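Local coordinates for protein argonaute 5 (Arabidopsis thaliana, PDB 4G0O) that probably recognises the 5' nucleotide of small RNAs through its MID domain, and so helps to sort them for gene regulation, at residues Q29-Q34 and Q119-V124; V17-R22 and E60-A65. All coordinates share one frame; numbering follows the deposited sequence.

Contact 1 (Q29-Q34 and Q119-V124); sequences QEFCKQ and QYMENV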
loop_
_atom_site.group_PDB
_atom_site.type_symbol
_atom_site.label_atom_id
_atom_site.label_comp_id
_atom_site.label_asym_id
_atom_site.label_seq_id
_atom_site.Cartn_x
_atom_site.Cartn_y
_atom_site.Cartn_z
ATOM N N GLN A 29 -9.801 -1.294 -5.140
ATOM C CA GLN A 29 -9.441 -1.151 -6.551
ATOM C C GLN A 29 -9.346 0.299 -6.983
ATOM O O GLN A 29 -8.382 0.700 -7.623
ATOM C CB GLN A 29 -10.482 -1.817 -7.447
ATOM C CG GLN A 29 -10.151 -3.228 -7.837
ATOM C CD GLN A 29 -8.898 -3.296 -8.671
ATOM O OE1 GLN A 29 -8.467 -2.287 -9.242
ATOM N NE2 GLN A 29 -8.293 -4.482 -8.741
ATOM N N GLU A 30 -10.378 1.069 -6.664
ATOM C CA GLU A 30 -10.435 2.461 -7.086
ATOM C C GLU A 30 -9.305 3.268 -6.436
ATOM O O GLU A 30 -8.587 4.009 -7.120
ATOM C CB GLU A 30 -11.808 3.053 -6.759
ATOM C CG GLU A 30 -11.836 4.573 -6.626
ATOM C CD GLU A 30 -11.859 5.302 -7.966
ATOM O OE1 GLU A 30 -11.756 4.650 -9.034
ATOM O OE2 GLU A 30 -11.977 6.544 -7.949
ATOM N N PHE A 31 -9.140 3.097 -5.121
ATOM C CA PHE A 31 -8.087 3.784 -4.372
ATOM C C PHE A 31 -6.681 3.449 -4.863
ATOM O O PHE A 31 -5.841 4.327 -4.997
ATOM C CB PHE A 31 -8.174 3.476 -2.875
ATOM C CG PHE A 31 -6.975 3.929 -2.104
ATOM C CD1 PHE A 31 -6.000 3.024 -1.712
ATOM C CD2 PHE A 31 -6.806 5.266 -1.798
ATOM C CE1 PHE A 31 -4.884 3.436 -1.016
ATOM C CE2 PHE A 31 -5.690 5.693 -1.102
ATOM C CZ PHE A 31 -4.728 4.776 -0.705
ATOM N N CYS A 32 -6.420 2.177 -5.124
ATOM C CA CYS A 32 -5.112 1.794 -5.631
ATOM C C CYS A 32 -4.928 2.295 -7.057
ATOM O O CYS A 32 -3.810 2.596 -7.469
ATOM C CB CYS A 32 -4.909 0.280 -5.564
ATOM S SG CYS A 32 -4.665 -0.366 -3.892
ATOM N N LYS A 33 -6.020 2.392 -7.811
ATOM C CA LYS A 33 -5.909 2.835 -9.196
ATOM C C LYS A 33 -5.446 4.290 -9.245
ATOM O O LYS A 33 -4.551 4.640 -10.015
ATOM C CB LYS A 33 -7.225 2.652 -9.957
ATOM C CG LYS A 33 -7.179 3.195 -11.388
ATOM C CD LYS A 33 -8.369 2.731 -12.229
ATOM C CE LYS A 33 -8.141 1.350 -12.853
ATOM N NZ LYS A 33 -8.309 0.218 -11.890
ATOM N N GLN A 34 -6.044 5.125 -8.404
ATOM C CA GLN A 34 -5.665 6.531 -8.323
ATOM C C GLN A 34 -4.296 6.743 -7.666
ATOM O O GLN A 34 -3.510 7.578 -8.124
ATOM C CB GLN A 34 -6.746 7.357 -7.605
ATOM C CG GLN A 34 -7.989 7.625 -8.446
ATOM C CD GLN A 34 -9.096 8.344 -7.673
ATOM O OE1 GLN A 34 -8.838 9.189 -6.804
ATOM N NE2 GLN A 34 -10.339 8.008 -7.995
ATOM N N GLN A 119 -4.344 15.090 -2.040
ATOM C CA GLN A 119 -3.176 15.503 -1.268
ATOM C C GLN A 119 -2.733 14.399 -0.302
ATOM O O GLN A 119 -1.553 14.297 0.056
ATOM C CB GLN A 119 -3.448 16.798 -0.501
ATOM C CG GLN A 119 -2.290 17.262 0.385
ATOM C CD GLN A 119 -1.027 17.651 -0.408
ATOM O OE1 GLN A 119 -0.325 16.793 -0.960
ATOM N NE2 GLN A 119 -0.733 18.948 -0.448
ATOM N N TYR A 120 -3.683 13.574 0.125
ATOM C CA TYR A 120 -3.356 12.424 0.960
ATOM C C TYR A 120 -2.558 11.424 0.130
ATOM O O TYR A 120 -1.527 10.904 0.569
ATOM C CB TYR A 120 -4.633 11.784 1.507
ATOM C CG TYR A 120 -4.452 10.423 2.151
ATOM C CD1 TYR A 120 -3.883 10.297 3.407
ATOM C CD2 TYR A 120 -4.897 9.267 1.517
ATOM C CE1 TYR A 120 -3.741 9.041 4.018
ATOM C CE2 TYR A 120 -4.757 8.010 2.111
ATOM C CZ TYR A 120 -4.176 7.905 3.365
ATOM O OH TYR A 120 -4.033 6.663 3.967
ATOM N N MET A 121 -3.029 11.185 -1.087
ATOM C CA MET A 121 -2.358 10.276 -2.001
ATOM C C MET A 121 -1.017 10.821 -2.507
ATOM O O MET A 121 -0.107 10.049 -2.834
ATOM C CB MET A 121 -3.291 9.917 -3.149
ATOM C CG MET A 121 -4.549 9.171 -2.654
ATOM S SD MET A 121 -5.778 9.033 -3.952
ATOM C CE MET A 121 -5.710 7.315 -4.287
ATOM N N GLU A 122 -0.893 12.142 -2.574
ATOM C CA GLU A 122 0.410 12.739 -2.848
ATOM C C GLU A 122 1.392 12.341 -1.743
ATOM O O GLU A 122 2.464 11.810 -2.018
ATOM C CB GLU A 122 0.302 14.264 -2.969
ATOM C CG GLU A 122 1.625 14.940 -3.293
ATOM C CD GLU A 122 1.468 16.367 -3.817
ATOM O OE1 GLU A 122 0.345 16.750 -4.233
ATOM O OE2 GLU A 122 2.483 17.097 -3.808
ATOM N N ASN A 123 0.995 12.575 -0.491
ATOM C CA ASN A 123 1.776 12.164 0.685
ATOM C C ASN A 123 2.145 10.678 0.721
ATOM O O ASN A 123 3.302 10.320 0.932
ATOM C CB ASN A 123 1.027 12.520 1.972
ATOM C CG ASN A 123 1.026 13.997 2.248
ATOM O OD1 ASN A 123 2.041 14.556 2.666
ATOM N ND2 ASN A 123 -0.116 14.647 2.031
ATOM N N VAL A 124 1.150 9.821 0.535
ATOM C CA VAL A 124 1.376 8.379 0.476
ATOM C C VAL A 124 2.321 7.999 -0.657
ATOM O O VAL A 124 3.235 7.193 -0.465
ATOM C CB VAL A 124 0.040 7.624 0.336
ATOM C CG1 VAL A 124 0.263 6.130 0.053
ATOM C CG2 VAL A 124 -0.798 7.840 1.586
#
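This is an apolar helix-helix contact in the Rossmann-like fold of the MID domain, centred on a Met-aromatic pair, M121 and F31. It joins helix 27-42, which follows the long strand 7-18, to helix 118-131 near the C terminus. The segment axes come no closer than 11.4 Å and their N-to-C directions differ by 66°. Side chains therefore bridge the gap, and no hydrogen bond crosses it. M121 does most of the bridging. Its CB points toward helix 27-42, and the chain stays extended through chi2 before bending at SD (chi3 110°). The bend brings the methyl CE to the F31 carbonyl, 3.1 Å from F31 O, and to the near ring edge, 3.4 Å from F31 CD2. SD lies 5.3 Å from the centroid of that ring and approaches it obliquely. The M121 and F31 side chains lie alongside, running opposite ways. F31 has CG anti to its backbone N (chi1 169°), which carries the ring out toward the other helix. Along the same CD2-CE2 edge the ring also reaches Y120: F31 CE2 meets Y120 CE2 at 4.1 Å, near the plane of the tyrosine ring and at its edge. V124 CG2 lies over the rim of one face of the Y120 ring. C108 of strand 105-108 touches both aromatic side chains, and L116 and V113 also pack on F31. L35, next along helix 27-42, touches M121 and V124. The aliphatic base of Q34 also touches the methyl, Q34 CB lying 3.5 Å from M121 CE.

Contact 2 (V17-R22 and E60-A65); sequences VSFSTR and EHIEEA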
loop_
_atom_site.group_PDB
_atom_site.type_symbol
_atom_site.label_atom_id
_atom_site.label_comp_id
_atom_site.label_asym_id
_atom_site.label_seq_id
_atom_site.Cartn_x
_atom_site.Cartn_y
_atom_site.Cartn_z
ATOM N N VAL A 17 -4.160 -5.501 0.306
ATOM C CA VAL A 17 -4.961 -6.251 1.265
ATOM C C VAL A 17 -5.812 -5.300 2.054
ATOM O O VAL A 17 -5.348 -4.228 2.467
ATOM C CB VAL A 17 -4.094 -7.004 2.279
ATOM C CG1 VAL A 17 -4.912 -8.058 3.013
ATOM C CG2 VAL A 17 -2.980 -7.654 1.579
ATOM N N SER A 18 -7.052 -5.706 2.289
ATOM C CA SER A 18 -7.953 -4.910 3.095
ATOM C C SER A 18 -8.470 -5.678 4.301
ATOM O O SER A 18 -9.048 -6.758 4.167
ATOM C CB SER A 18 -9.131 -4.428 2.250
ATOM O OG SER A 18 -10.118 -3.872 3.090
ATOM N N PHE A 19 -8.262 -5.104 5.478
ATOM C CA PHE A 19 -8.846 -5.634 6.696
ATOM C C PHE A 19 -10.042 -4.788 7.137
ATOM O O PHE A 19 -10.507 -4.888 8.269
ATOM C CB PHE A 19 -7.801 -5.703 7.805
ATOM C CG PHE A 19 -6.573 -6.498 7.430
ATOM C CD1 PHE A 19 -5.360 -5.862 7.187
ATOM C CD2 PHE A 19 -6.641 -7.874 7.293
ATOM C CE1 PHE A 19 -4.237 -6.594 6.844
ATOM C CE2 PHE A 19 -5.525 -8.608 6.936
ATOM C CZ PHE A 19 -4.317 -7.967 6.714
ATOM N N SER A 20 -10.531 -3.940 6.247
ATOM C CA SER A 20 -11.676 -3.100 6.580
ATOM C C SER A 20 -12.968 -3.769 6.164
ATOM O O SER A 20 -13.070 -4.332 5.077
ATOM C CB SER A 20 -11.590 -1.745 5.900
ATOM O OG SER A 20 -12.817 -1.045 6.064
ATOM N N THR A 21 -13.961 -3.687 7.035
ATOM C CA THR A 21 -15.262 -4.270 6.767
ATOM C C THR A 21 -16.232 -3.212 6.228
ATOM O O THR A 21 -17.192 -3.503 5.487
ATOM C CB THR A 21 -15.823 -4.860 8.056
ATOM O OG1 THR A 21 -14.974 -5.932 8.496
ATOM C CG2 THR A 21 -17.221 -5.372 7.834
ATOM N N ARG A 22 -15.954 -1.972 6.592
ATOM C CA ARG A 22 -16.903 -0.897 6.396
ATOM C C ARG A 22 -17.001 -0.441 4.946
ATOM O O ARG A 22 -18.077 -0.082 4.471
ATOM C CB ARG A 22 -16.515 0.282 7.275
ATOM C CG ARG A 22 -17.671 0.835 8.042
ATOM C CD ARG A 22 -17.919 0.041 9.314
ATOM N NE ARG A 22 -17.245 0.666 10.451
ATOM C CZ ARG A 22 -17.661 1.784 11.044
ATOM N NH1 ARG A 22 -18.757 2.408 10.612
ATOM N NH2 ARG A 22 -16.981 2.280 12.070
ATOM N N GLU A 60 -9.529 -10.500 11.973
ATOM C CA GLU A 60 -9.012 -11.619 12.766
ATOM C C GLU A 60 -8.144 -12.557 11.928
ATOM O O GLU A 60 -7.502 -13.462 12.459
ATOM C CB GLU A 60 -10.128 -12.396 13.498
ATOM C CG GLU A 60 -11.523 -12.339 12.872
ATOM C CD GLU A 60 -12.249 -11.012 13.104
ATOM O OE1 GLU A 60 -12.440 -10.278 12.119
ATOM O OE2 GLU A 60 -12.631 -10.712 14.257
ATOM N N HIS A 61 -8.126 -12.332 10.621
ATOM C CA HIS A 61 -7.307 -13.128 9.712
ATOM C C HIS A 61 -5.983 -12.443 9.333
ATOM O O HIS A 61 -5.430 -12.731 8.268
ATOM C CB HIS A 61 -8.084 -13.421 8.425
ATOM C CG HIS A 61 -9.128 -14.483 8.565
ATOM N ND1 HIS A 61 -9.059 -15.685 7.887
ATOM C CD2 HIS A 61 -10.268 -14.528 9.293
ATOM C CE1 HIS A 61 -10.109 -16.423 8.202
ATOM N NE2 HIS A 61 -10.862 -15.739 9.047
ATOM N N ILE A 62 -5.482 -11.544 10.179
ATOM C CA ILE A 62 -4.276 -10.756 9.835
ATOM C C ILE A 62 -3.036 -11.650 9.673
ATOM O O ILE A 62 -2.366 -11.623 8.645
ATOM C CB ILE A 62 -4.001 -9.636 10.881
ATOM C CG1 ILE A 62 -4.953 -8.455 10.665
ATOM C CG2 ILE A 62 -2.560 -9.137 10.810
ATOM C CD1 ILE A 62 -5.068 -7.538 11.857
ATOM N N GLU A 63 -2.750 -12.456 10.688
ATOM C CA GLU A 63 -1.592 -13.341 10.642
ATOM C C GLU A 63 -1.668 -14.261 9.416
ATOM O O GLU A 63 -0.713 -14.347 8.650
ATOM C CB GLU A 63 -1.466 -14.142 11.948
ATOM C CG GLU A 63 -1.258 -13.295 13.223
ATOM C CD GLU A 63 -2.561 -12.780 13.851
ATOM O OE1 GLU A 63 -2.557 -12.481 15.065
ATOM O OE2 GLU A 63 -3.589 -12.656 13.147
ATOM N N GLU A 64 -2.825 -14.902 9.226
ATOM C CA GLU A 64 -3.091 -15.802 8.091
ATOM C C GLU A 64 -2.925 -15.156 6.712
ATOM O O GLU A 64 -2.255 -15.713 5.842
ATOM C CB GLU A 64 -4.518 -16.390 8.192
ATOM C CG GLU A 64 -4.878 -17.406 7.095
ATOM C CD GLU A 64 -6.092 -17.019 6.229
ATOM O OE1 GLU A 64 -6.125 -15.878 5.700
ATOM O OE2 GLU A 64 -7.011 -17.875 6.067
ATOM N N ALA A 65 -3.571 -14.003 6.509
ATOM C CA ALA A 65 -3.562 -13.309 5.216
ATOM C C ALA A 65 -2.165 -12.858 4.832
ATOM O O ALA A 65 -1.721 -13.067 3.711
ATOM C CB ALA A 65 -4.490 -12.101 5.254
#
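H61 meets F19 through its backbone: its O lies 4.3 Å from F19 CE2 and approaches the ring obliquely. H61 is the N-cap residue of helix 62-72, and the same carbonyl accepts the first-turn bond from A65 N at 2.9 Å. Its imidazole turns off toward E64, whose OE1 lies in the ring plane at its edge. I62 comes next and makes the main apolar contact. Its CG1 sits over one face of the F19 ring in a CH-pi contact, 3.8 Å from the centroid and 14° off the ring normal. With CG1 anti to the I62 carbonyl carbon (chi1 -77°), that branch lies across the ring, and the I62 side chain runs roughly perpendicular to that of F19. The ring belongs to the residue just past the end of strand 7-18, a central strand of the parallel sheet in this Rossmann-like domain. Contact 2 thus lays the start of helix 62-72 against the C-terminal end of that strand. I93 of helix 90-101 touches both F19 and I62, while V81 and P84 also pack on F19. F19 itself sits inside an ST turn, in which S20 N donates to S18 OG at 3.2 Å. S20 OG and the backbone N of T21 are both hydrogen-bonded to the carboxylate of D85. One helical turn after H61, A65 points its CB toward the strand end. This methyl meets F19 at the ring's edge, near its plane, with CB 4.0 Å from CE2. C57 touches both A65 and F19, and L66, the next helix residue, packs on F19 as well.

In the fold
From the N terminus, the chain runs along strand 7-18 into the first segment of contact 2, then almost at once into helix 27-42, which carries the first segment of contact 1. Strands 45-46 and 55-56 follow. Contact 2 then closes its loop at the start of helix 62-72. Contact 1 stays open through strand 78-82, helix 90-101 and strand 105-108, and closes on helix 118-131. The segments alternate, so the two loops cross rather than nest. The centres of the two contacts are about 20 Å apart, and the contacts do not touch. Contact 2 joins the end of strand 7-18 to one helix, while contact 1 joins the helix after that strand to the C-terminal part.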